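Local coordinates for protein putative D-arabinose 5-phosphate isomerase (Klebsiella pneumoniae subsp. pneumoniae, PDB 3K2V) that probably interconverts D-ribulose 5-phosphate and D-arabinose 5-phosphate, and through its CBS-domain pair binds a CMP-linked 3-deoxy-octulosonic acid, a CMP-Kdo-type nucleotide sugar, at residues 73-77 against 100-105; 117-122 against 141-146. All blocks are in the same frame, centred on the assembly; numbering follows the deposited sequence. Where two conformers were deposited one is given.

Overall arrangement
From the N terminus, the chain runs through helix 49-59 and strand 63-67 into strand 73-78, where contact 1 opens. It leaves that strand through helices 79-86 and 97-100 and returns as strand 102-103, so contact 1 closes a loop of 22 residues and supplies the fourth, edge strand of the sheet 42-43, 63-67, 73-78, 102-103, joining the two CBS sequence ranges. After strand 107-108, helix 114-124 opens contact 2. The hairpin 128-133/136-142 follows, and residues 141-146 close that loop of 18 residues within the second CBS motif. The contacts therefore lie in series, neither nested nor crossed, on opposite sides of the chain's centre; the centres of contact 1 and contact 2 are about 19 Å apart.

Contact 1. Residues 73-77 against 100-105; sequences IIGIF and VMTRGG. With CMK (cytidine 5'-monophosphate 3-deoxy-beta-D-gulo-oct-2-ulo-pyranosonic acid), chain C.
Ile76, Ile74 and Phe77 lose the most surface in an antiparallel pairing (467 Å² buried in total) whose register is set by two bridges. Ile76 faces Thr102 as a hydrogen-bonded pair (CA-CA 5.3 Å): Ile76 N donates to Thr102 O at 2.9 Å, and Thr102 N to Ile76 O at 2.8 Å. Gly75 and Arg103 make the adjoining non-hydrogen-bonded pair (CA-CA 4.2 Å); a CB on Gly75 would run into Thr102 O and Met101 SE. With chi1 75° (p) and chi2 near -91°, in the conformer given, Ile76 CD1 lies 3.4 Å from Gly105 CA and 3.7 Å from Thr102 CG2.

Ile74 has helical-type angles (-101/-39) and, with Gly75, faces Ile66 of strand 63-67 as a classic beta bulge. Ile74 O accepts from Gly104 N at 2.9 Å, while Ile74 CG2 meets CE of selenomethionine Met101 at 3.5 Å. Positive phi (73°) at Gly104 turns the chain off the strand. Phe77, chi1 t, puts CE1 3.6 Å from Val100 CG2; its ring also packs on helix 49-59.

Ile76 and Thr102 project from one sheet face onto the nucleotide: Ile76 CD1 is 3.2 Å from CMK O2C, and Thr102 OG1 is 2.9 Å from CMK O2', with a weak alternative to O3' (3.3 Å) and another to Asp81. Such an edge pairing between two CBS motifs, lining a nucleotide site, is characteristic of the CBS pair, or Bateman module.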
# COMPACT_ATOMS: atom_id res chain seq x y z
N ILE A 73 13.73 -13.38 -10.48
CA ILE A 73 13.22 -12.88 -9.22
C ILE A 73 13.85 -13.68 -8.09
O ILE A 73 13.75 -14.89 -8.06
CB ILE A 73 11.69 -13.07 -9.15
CG1 ILE A 73 10.99 -12.26 -10.26
CG2 ILE A 73 11.13 -12.69 -7.78
CD1 ILE A 73 9.59 -12.81 -10.62
N ILE A 74 14.48 -12.98 -7.15
CA ILE A 74 15.00 -13.58 -5.94
C ILE A 74 14.03 -13.29 -4.79
O ILE A 74 13.75 -14.14 -3.96
CB ILE A 74 16.37 -13.02 -5.59
CG1 ILE A 74 17.34 -13.24 -6.75
CG2 ILE A 74 16.91 -13.65 -4.25
CD1 ILE A 74 18.73 -12.64 -6.46
N GLY A 75 13.48 -12.08 -4.78
CA GLY A 75 12.63 -11.66 -3.69
C GLY A 75 11.92 -10.37 -4.00
O GLY A 75 12.03 -9.82 -5.12
N ILE A 76 11.12 -9.91 -3.04
CA ILE A 76 10.47 -8.62 -3.13
C ILE A 76 10.48 -7.96 -1.76
O ILE A 76 10.69 -8.63 -0.73
CB ILE A 76 8.99 -8.71 -3.64
CG1 ILE A 76 8.04 -9.26 -2.57
CG2 ILE A 76 8.90 -9.50 -4.92
CD1 ILE A 76 7.89 -10.71 -2.62
N PHE A 77 10.26 -6.66 -1.75
CA PHE A 77 10.16 -5.87 -0.52
C PHE A 77 9.16 -4.76 -0.72
O PHE A 77 9.29 -3.97 -1.66
CB PHE A 77 11.51 -5.33 -0.17
CG PHE A 77 11.60 -4.75 1.22
CD1 PHE A 77 11.73 -5.58 2.31
CD2 PHE A 77 11.61 -3.38 1.42
CE1 PHE A 77 11.84 -5.04 3.63
CE2 PHE A 77 11.73 -2.84 2.71
CZ PHE A 77 11.85 -3.67 3.80
N VAL A 100 16.33 -8.78 4.68
CA VAL A 100 14.97 -8.41 5.07
C VAL A 100 13.90 -8.61 4.00
O VAL A 100 12.71 -8.46 4.28
CB VAL A 100 14.91 -6.96 5.59
CG1 VAL A 100 15.83 -6.80 6.81
CG2 VAL A 100 15.24 -5.90 4.50
N MSE A 101 14.31 -8.96 2.78
CA MSE A 101 13.35 -9.18 1.70
C MSE A 101 12.46 -10.40 1.96
O MSE A 101 12.86 -11.32 2.67
CB MSE A 101 14.09 -9.42 0.39
CG MSE A 101 14.90 -10.67 0.35
SE MSE A 101 15.93 -10.82 -1.32
CE MSE A 101 16.85 -12.46 -0.91
N THR A 102 11.26 -10.40 1.37
CA THR A 102 10.43 -11.60 1.26
C THR A 102 11.00 -12.43 0.12
O THR A 102 11.22 -11.92 -0.96
CB THR A 102 8.96 -11.21 0.93
OG1 THR A 102 8.41 -10.49 2.03
CG2 THR A 102 8.06 -12.41 0.61
N ARG A 103 11.27 -13.70 0.36
CA ARG A 103 11.83 -14.54 -0.69
C ARG A 103 10.74 -14.92 -1.69
O ARG A 103 9.57 -15.07 -1.33
CB ARG A 103 12.52 -15.76 -0.10
CG ARG A 103 13.82 -15.40 0.59
CD ARG A 103 14.81 -16.58 0.65
NE ARG A 103 16.15 -16.09 0.99
CZ ARG A 103 17.17 -15.94 0.13
NH1 ARG A 103 17.06 -16.25 -1.16
NH2 ARG A 103 18.33 -15.47 0.58
N GLY A 104 11.13 -15.04 -2.96
CA GLY A 104 10.16 -15.32 -4.03
C GLY A 104 9.31 -14.10 -4.33
O GLY A 104 9.80 -12.98 -4.39
N GLY A 105 8.01 -14.30 -4.45
CA GLY A 105 7.10 -13.23 -4.78
C GLY A 105 5.95 -13.78 -5.59
O GLY A 105 6.13 -14.69 -6.41
N1C CMK C . 4.14 -9.88 -1.54
C2C CMK C . 4.53 -10.93 -2.39
N3C CMK C . 4.37 -10.75 -3.76
C4C CMK C . 3.78 -9.62 -4.32
C5C CMK C . 3.38 -8.58 -3.47
C6C CMK C . 3.56 -8.72 -2.09
O2C CMK C . 5.06 -11.97 -1.96
N4C CMK C . 3.67 -9.59 -5.66
C1' CMK C . 4.32 -10.06 -0.06
C2' CMK C . 4.98 -8.84 0.60
O2' CMK C . 6.40 -8.99 0.51
C3' CMK C . 4.46 -8.94 2.03
C4' CMK C . 3.07 -9.59 1.86
O4' CMK C . 3.02 -10.17 0.49
O3' CMK C . 5.30 -9.80 2.78
C5' CMK C . 1.93 -8.59 1.89
O5' CMK C . 2.15 -7.50 0.96
PA CMK C . 1.91 -5.97 1.55
O1A CMK C . 2.97 -5.69 2.56
O2A CMK C . 1.94 -4.99 0.42
O6 CMK C . -1.61 -5.29 3.09
C2 CMK C . -0.17 -5.22 3.24
O2 CMK C . 0.42 -6.07 2.21
C3 CMK C . 0.25 -3.75 3.11
C4 CMK C . -0.61 -2.78 3.95
O4 CMK C . -0.24 -1.40 3.66
C5 CMK C . -2.09 -3.00 3.72
C6 CMK C . -2.37 -4.46 4.01
C7 CMK C . -3.82 -4.85 3.77
C1 CMK C . 0.31 -5.87 4.55
O1X CMK C . 0.16 -7.11 4.62
O1Y CMK C . 0.84 -5.16 5.43
O5 CMK C . -2.48 -2.67 2.36
C8 CMK C . -4.10 -6.28 4.24
O8 CMK C . -5.39 -6.66 3.77
O7 CMK C . -4.66 -3.97 4.49

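Contact 2. Residues 117-122 against 141-146; sequences ALNLMQ and VHMHDL. With CMK (cytidine 5'-monophosphate 3-deoxy-beta-D-gulo-oct-2-ulo-pyranosonic acid), chain G.
Within the second CBS motif, helix 114-124 packs against the point where strand 136-142 gives way to a short, weakly bonded helix (143-146) opened by a capping box. Residues 117-122 are regular helix (phi/psi near -62/-44), and no hydrogen bond crosses the interface, which buries 315 Å². Val141, extended, points toward the helix and leaves its O 4.3 Å from SE of selenomethionine Met121. His142 is the N-cap, its CA-CB bond directed away from residues 117-122: His142 ND1 accepts from His144 N at 3.0 Å, and Asp145 OD2 accepts from His142 N at 2.8 Å. Selenomethionine Met143 (chi t, t, m) reaches back across, CE lying 3.5 Å from Met121 CB and 3.9 Å from Gln122 OE1; the Gln122 amide itself is hydrogen-bonded to His144 of the second subunit. His144 is out of reach of residues 117-122 and instead brings CD2 to 3.2 Å from CMK O8, while His142 NE2 lies 3.5 Å from CMK O5, so the cap helps line the sugar end of the pocket. Asp145 salt-bridges to Arg148. Leu146 (m, t) points toward residues 117-122, with CD1 4.0 Å from Leu118 CB, 4.3 Å from Ala117 CB and 3.2 Å from Met121 CE.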
# COMPACT_ATOMS: atom_id res chain seq x y z
N ALA A 117 -5.95 -10.94 -12.34
CA ALA A 117 -4.92 -10.29 -11.53
C ALA A 117 -5.56 -9.58 -10.32
O ALA A 117 -5.08 -9.68 -9.19
CB ALA A 117 -4.13 -9.30 -12.38
N LEU A 118 -6.68 -8.91 -10.56
CA LEU A 118 -7.39 -8.23 -9.46
C LEU A 118 -7.85 -9.24 -8.42
O LEU A 118 -7.70 -9.01 -7.21
CB LEU A 118 -8.57 -7.46 -10.03
CG LEU A 118 -9.50 -6.74 -9.04
CD1 LEU A 118 -8.72 -5.64 -8.32
CD2 LEU A 118 -10.69 -6.20 -9.82
N ASN A 119 -8.43 -10.34 -8.89
CA ASN A 119 -8.93 -11.39 -8.00
C ASN A 119 -7.81 -11.96 -7.15
O ASN A 119 -8.00 -12.17 -5.95
CB ASN A 119 -9.65 -12.51 -8.78
CG ASN A 119 -11.06 -12.11 -9.22
OD1 ASN A 119 -11.66 -11.21 -8.67
ND2 ASN A 119 -11.58 -12.80 -10.24
N LEU A 120 -6.64 -12.18 -7.76
CA LEU A 120 -5.47 -12.69 -7.03
C LEU A 120 -5.03 -11.69 -5.99
O LEU A 120 -4.73 -12.06 -4.84
CB LEU A 120 -4.31 -12.99 -7.99
CG LEU A 120 -3.02 -13.50 -7.32
CD1 LEU A 120 -3.27 -14.87 -6.64
CD2 LEU A 120 -1.88 -13.61 -8.32
N MSE A 121 -5.00 -10.42 -6.36
CA MSE A 121 -4.55 -9.38 -5.43
C MSE A 121 -5.50 -9.27 -4.23
O MSE A 121 -5.06 -9.15 -3.09
CB MSE A 121 -4.37 -8.03 -6.14
CG MSE A 121 -3.12 -7.97 -7.02
SE MSE A 121 -2.69 -6.17 -7.76
CE MSE A 121 -3.41 -6.35 -9.55
N GLN A 122 -6.80 -9.35 -4.52
CA GLN A 122 -7.83 -9.34 -3.48
C GLN A 122 -7.67 -10.52 -2.56
O GLN A 122 -7.72 -10.35 -1.35
CB GLN A 122 -9.24 -9.42 -4.09
CG GLN A 122 -9.71 -8.14 -4.70
CD GLN A 122 -9.96 -7.09 -3.66
OE1 GLN A 122 -9.13 -6.20 -3.46
NE2 GLN A 122 -11.08 -7.21 -2.95
N VAL A 141 2.43 -4.99 -12.23
CA VAL A 141 1.13 -4.35 -12.31
C VAL A 141 0.69 -3.97 -10.91
O VAL A 141 0.75 -4.80 -10.02
CB VAL A 141 0.04 -5.28 -12.88
CG1 VAL A 141 -1.26 -4.48 -13.09
CG2 VAL A 141 0.49 -5.92 -14.16
N HIS A 142 0.22 -2.74 -10.75
CA HIS A 142 -0.32 -2.25 -9.49
C HIS A 142 -1.83 -2.18 -9.61
O HIS A 142 -2.38 -1.97 -10.71
CB HIS A 142 0.22 -0.85 -9.20
CG HIS A 142 0.05 -0.40 -7.78
ND1 HIS A 142 -1.14 0.11 -7.30
CD2 HIS A 142 0.91 -0.38 -6.74
CE1 HIS A 142 -1.00 0.42 -6.02
NE2 HIS A 142 0.23 0.13 -5.65
N MSE A 143 -2.51 -2.35 -8.48
CA MSE A 143 -3.97 -2.20 -8.45
C MSE A 143 -4.40 -0.89 -9.11
O MSE A 143 -5.39 -0.89 -9.84
CB MSE A 143 -4.51 -2.32 -7.01
CG MSE A 143 -6.02 -2.63 -6.92
SE MSE A 143 -6.53 -3.21 -5.09
CE MSE A 143 -5.87 -5.04 -5.16
N HIS A 144 -3.65 0.20 -8.92
CA HIS A 144 -3.97 1.49 -9.57
C HIS A 144 -4.02 1.40 -11.09
O HIS A 144 -4.84 2.06 -11.72
CB HIS A 144 -2.95 2.58 -9.20
CG HIS A 144 -3.11 3.12 -7.81
ND1 HIS A 144 -4.33 3.49 -7.30
CD2 HIS A 144 -2.20 3.36 -6.85
CE1 HIS A 144 -4.16 3.94 -6.07
NE2 HIS A 144 -2.88 3.88 -5.77
N ASP A 145 -3.13 0.59 -11.67
CA ASP A 145 -3.08 0.37 -13.12
C ASP A 145 -4.36 -0.28 -13.66
O ASP A 145 -4.77 0.00 -14.79
CB ASP A 145 -1.91 -0.54 -13.49
CG ASP A 145 -0.57 0.04 -13.09
OD1 ASP A 145 -0.38 1.25 -13.23
OD2 ASP A 145 0.31 -0.73 -12.63
N LEU A 146 -4.99 -1.12 -12.86
CA LEU A 146 -6.19 -1.82 -13.30
C LEU A 146 -7.42 -0.93 -13.31
O LEU A 146 -8.43 -1.30 -13.91
CB LEU A 146 -6.43 -3.09 -12.47
CG LEU A 146 -5.23 -4.03 -12.41
CD1 LEU A 146 -5.58 -5.29 -11.65
CD2 LEU A 146 -4.66 -4.38 -13.79
N1C CMK G . -2.78 10.04 2.77
C2C CMK G . -3.79 10.98 3.17
N3C CMK G . -5.07 10.51 3.41
C4C CMK G . -5.39 9.16 3.27
C5C CMK G . -4.42 8.24 2.88
C6C CMK G . -3.12 8.69 2.62
O2C CMK G . -3.54 12.17 3.32
N4C CMK G . -6.64 8.77 3.52
C1' CMK G . -1.38 10.53 2.51
C2' CMK G . -0.27 9.70 3.21
O2' CMK G . -0.05 10.14 4.57
C3' CMK G . 0.94 9.98 2.32
C4' CMK G . 0.34 10.31 0.92
O4' CMK G . -1.10 10.46 1.08
O3' CMK G . 1.66 11.10 2.84
C5' CMK G . 0.40 9.06 -0.01
O5' CMK G . -0.20 7.87 0.66
PA CMK G . 0.58 6.45 0.51
O1A CMK G . 1.82 6.70 1.41
O2A CMK G . -0.27 5.32 0.94
O6 CMK G . 1.52 5.47 -3.17
C2 CMK G . 1.98 5.61 -1.79
O2 CMK G . 0.97 6.41 -1.08
C3 CMK G . 2.10 4.23 -1.15
C4 CMK G . 2.95 3.30 -2.02
O4 CMK G . 2.97 2.01 -1.39
C5 CMK G . 2.39 3.22 -3.44
C6 CMK G . 2.38 4.65 -4.01
C7 CMK G . 2.04 4.91 -5.50
C1 CMK G . 3.36 6.32 -1.65
O1X CMK G . 3.50 7.01 -0.62
O1Y CMK G . 4.26 6.11 -2.50
O5 CMK G . 1.07 2.70 -3.40
C8 CMK G . 0.62 4.57 -5.91
O8 CMK G . 0.20 5.48 -6.95
O7 CMK G . 2.24 6.30 -5.79